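Local coordinates for Mll7089 protein (Mesorhizobium loti, PDB 2OZ8) that is a putative mandelate racemase of the enolase superfamily that probably binds magnesium and may act as a hydro-lyase, at the interface of chains A and B and the interface of chains A and C. Residues are numbered along the deposited sequence; one frame, centred on the assembly and turned at random. Chains: chain A/B/C, Mll7089 protein.

Chain A uses two separate patches of its surface to meet two further copies of the same protein, and the patches lie about 19 Å apart, measured between the centres of their C-alpha atoms. Contact 1 joins the loop between helix 122-125 and strand 132-138 of chain A to a loop of chain B, across a two-fold interface. Contact 2 sets strand 246-249 and the turn before strand 293-295 against the start of helix 203-215 of chain C, and that interface is not an exact two-fold. They share no residue, so one subunit can hold both neighbours at once in the deposited octamer.

Contact 1: the interface of chains A and B. Residues chain A 127-129; chain B 86, 88.
The backbone carbonyl oxygen of A:Gly127 is gripped by two nitrogens of B:Arg86, which meets it with the NE edge of its guanidinium. B:Arg86 NE lies 2.8 Å from A:Gly127 O, in the plane of the carbonyl and on a lone pair, with an angle of 153° at the hydrogen. The second nitrogen, B:Arg86 NH2, reaches the same A:Gly127 O at 3.1 Å but stands well above the carbonyl plane, so the two bonds differ in quality although both keep the oxygen close to the guanidinium plane. A weak further contact runs from B:Arg86 NH2 to A:Ser128 O at 3.3 Å. The double grip should limit rotation of the guanidinium about its bond to the chain.

A:Arg129 comes over one face of this group. Its CG sits above the centre of the B:Arg86 guanidinium, 3.7 Å from B:Arg86 CZ, and farther out B:Arg86 NH1 in turn stands over the centre of the A:Arg129 guanidinium. The two flat groups lie 20° from parallel and overlap in part, a closeness of like charges whose cost is probably eased by the carbonyl and amide oxygens that the arginines meet. With CG beside its own backbone N (chi1 -52°), A:Arg129 runs across B:Arg86 at about a right angle and delivers its tip to B:Asn88. There A:Arg129 NH2 meets the side-chain amide oxygen B:Asn88 OD1 at 2.7 Å, tilted from both the amide and the guanidinium planes, and the bond is markedly bent at the hydrogen. The amide is turned steeply against the guanidinium.

The two arginines thus cross, each finding an oxygen on the other subunit. Repeated by the two-fold with the chains exchanged, this loop-to-loop patch appears to tie chains A and B together in the deposited assembly, though the structure alone does not show that this pair forms in solution.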
loop_
_atom_site.group_PDB
_atom_site.type_symbol
_atom_site.label_atom_id
_atom_site.label_comp_id
_atom_site.label_asym_id
_atom_site.label_seq_id
_atom_site.Cartn_x
_atom_site.Cartn_y
_atom_site.Cartn_z
ATOM N N GLY A 127 19.834 33.402 6.089
ATOM C CA GLY A 127 18.576 33.990 5.646
ATOM C C GLY A 127 17.622 34.386 6.774
ATOM O O GLY A 127 16.459 34.627 6.521
ATOM N N SER A 128 18.089 34.499 8.014
ATOM C CA SER A 128 17.163 34.769 9.101
ATOM C C SER A 128 16.456 36.083 8.903
ATOM O O SER A 128 16.946 36.958 8.183
ATOM C CB SER A 128 17.855 34.764 10.476
ATOM O OG SER A 128 18.622 35.957 10.673
ATOM N N ARG A 129 15.300 36.205 9.559
ATOM C CA ARG A 129 14.548 37.456 9.647
ATOM C C ARG A 129 14.419 37.805 11.122
ATOM O O ARG A 129 13.936 38.866 11.472
ATOM C CB ARG A 129 13.144 37.312 9.084
ATOM C CG ARG A 129 13.049 36.738 7.690
ATOM C CD ARG A 129 11.801 37.305 6.974
ATOM N NE ARG A 129 11.251 36.300 6.082
ATOM C CZ ARG A 129 10.600 36.582 4.967
ATOM N NH1 ARG A 129 10.396 37.848 4.622
ATOM N NH2 ARG A 129 10.174 35.600 4.184
ATOM N N ARG B 86 17.605 31.652 2.265
ATOM C CA ARG B 86 16.346 31.679 2.998
ATOM C C ARG B 86 15.482 30.493 2.713
ATOM O O ARG B 86 15.282 30.120 1.565
ATOM C CB ARG B 86 15.542 32.914 2.707
ATOM C CG ARG B 86 14.316 33.040 3.610
ATOM C CD ARG B 86 13.809 34.476 3.651
ATOM N NE ARG B 86 14.740 35.327 4.378
ATOM C CZ ARG B 86 14.747 36.664 4.368
ATOM N NH1 ARG B 86 13.851 37.347 3.617
ATOM N NH2 ARG B 86 15.644 37.302 5.145
ATOM N N ASN B 88 11.784 29.660 3.236
ATOM C CA ASN B 88 10.457 30.243 3.432
ATOM C C ASN B 88 9.417 29.159 3.583
ATOM O O ASN B 88 9.571 28.088 3.061
ATOM C CB ASN B 88 10.059 31.080 2.201
ATOM C CG ASN B 88 10.837 32.347 2.087
ATOM O OD1 ASN B 88 10.776 33.219 2.961
ATOM N ND2 ASN B 88 11.569 32.475 1.012
#

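Contact 2: the interface of chains A and C. Residues chain A 246, 290, 292; chain C 202, 205.
C:Thr202, just ahead of helix 203-215, pushes its branched side chain against the turn of chain A that carries A:Gly290 and A:Pro292. Its CB lies 3.7 Å from the backbone oxygen A:Gly290 O and a little farther from the proline ring. From there the methyl branch goes one way: C:Thr202 CG2 comes within 3.3 Å of A:Gly290 O. The same methyl packs on the proline ring, with C:Thr202 CG2 3.7 Å from A:Pro292 CD. The hydroxyl branch goes another, passing A:Pro292 CG at 4.0 Å from C:Thr202 OG1 on its way to a water. With OG1 set between the backbone N and the carbonyl carbon (chi1 50°), the methyl is left to face chain A while the hydroxyl turns to water 1.

That water joins the two subunits. It lies 2.6 Å from C:Thr202 OG1 and 2.7 Å from A:Gln246 OE1, the side-chain amide oxygen at the start of strand 246-249, and the backbone nitrogen of C:Glu205 is a further partner. A:Gln246 keeps its amide 4.3 Å from C:Glu205 N, measured from OE1, too far for a direct bond, and the water bridges them.

Behind the contact, C:Glu205, extended through its first two torsions, reaches its carboxylate to the backbone nitrogen of C:Thr202. C:Glu205 OE1 accepts from C:Thr202 N at 3.1 Å, a fairly straight bond on the anti side of the carboxylate with the donor tilted 32° out of its plane; this capping-box type link probably steadies the threonine that faces chain A. An alanine in place of A:Pro292 would probably leave the C:Thr202 methyl without its ring partner and let the turn beside A:Gly290 move more freely.

The patch is small, combining an apolar touch with a water bridge, and it is likely to help set chain C against chain A in the deposited octamer, whose relevance in solution the coordinates alone do not show.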
loop_
_atom_site.group_PDB
_atom_site.type_symbol
_atom_site.label_atom_id
_atom_site.label_comp_id
_atom_site.label_asym_id
_atom_site.label_seq_id
_atom_site.Cartn_x
_atom_site.Cartn_y
_atom_site.Cartn_z
ATOM N N GLN A 246 2.950 15.793 21.437
ATOM C CA GLN A 246 3.725 15.563 20.212
ATOM C C GLN A 246 4.805 14.508 20.390
ATOM O O GLN A 246 5.395 14.425 21.459
ATOM C CB GLN A 246 4.375 16.864 19.770
ATOM C CG GLN A 246 3.387 17.910 19.213
ATOM C CD GLN A 246 4.023 19.282 19.017
ATOM O OE1 GLN A 246 4.097 19.787 17.914
ATOM N NE2 GLN A 246 4.484 19.885 20.108
ATOM N N GLY A 290 5.690 20.376 6.040
ATOM C CA GLY A 290 4.839 20.898 7.097
ATOM C C GLY A 290 5.178 20.312 8.450
ATOM O O GLY A 290 4.328 20.315 9.364
ATOM N N PRO A 292 7.441 20.520 11.847
ATOM C CA PRO A 292 8.321 21.412 12.626
ATOM C C PRO A 292 9.615 20.729 13.072
ATOM O O PRO A 292 9.702 19.521 13.045
ATOM C CB PRO A 292 7.457 21.747 13.858
ATOM C CG PRO A 292 6.522 20.555 14.011
ATOM C CD PRO A 292 6.292 20.031 12.617
ATOM N N THR C 202 0.725 23.128 12.406
ATOM C CA THR C 202 1.201 21.830 11.946
ATOM C C THR C 202 0.242 20.711 12.479
ATOM O O THR C 202 -0.573 20.922 13.415
ATOM C CB THR C 202 2.663 21.611 12.446
ATOM O OG1 THR C 202 2.735 21.884 13.844
ATOM C CG2 THR C 202 3.680 22.529 11.712
ATOM N N GLU C 205 0.069 19.825 16.409
ATOM C CA GLU C 205 -0.367 21.109 16.986
ATOM C C GLU C 205 -1.847 21.399 16.727
ATOM O O GLU C 205 -2.567 21.715 17.671
ATOM C CB GLU C 205 0.454 22.251 16.415
ATOM C CG GLU C 205 0.071 23.601 17.015
ATOM C CD GLU C 205 0.639 24.781 16.222
ATOM O OE1 GLU C 205 1.244 24.616 15.133
ATOM O OE2 GLU C 205 0.484 25.905 16.710
HETATM O O HOH W 1 2.985 19.871 15.448
#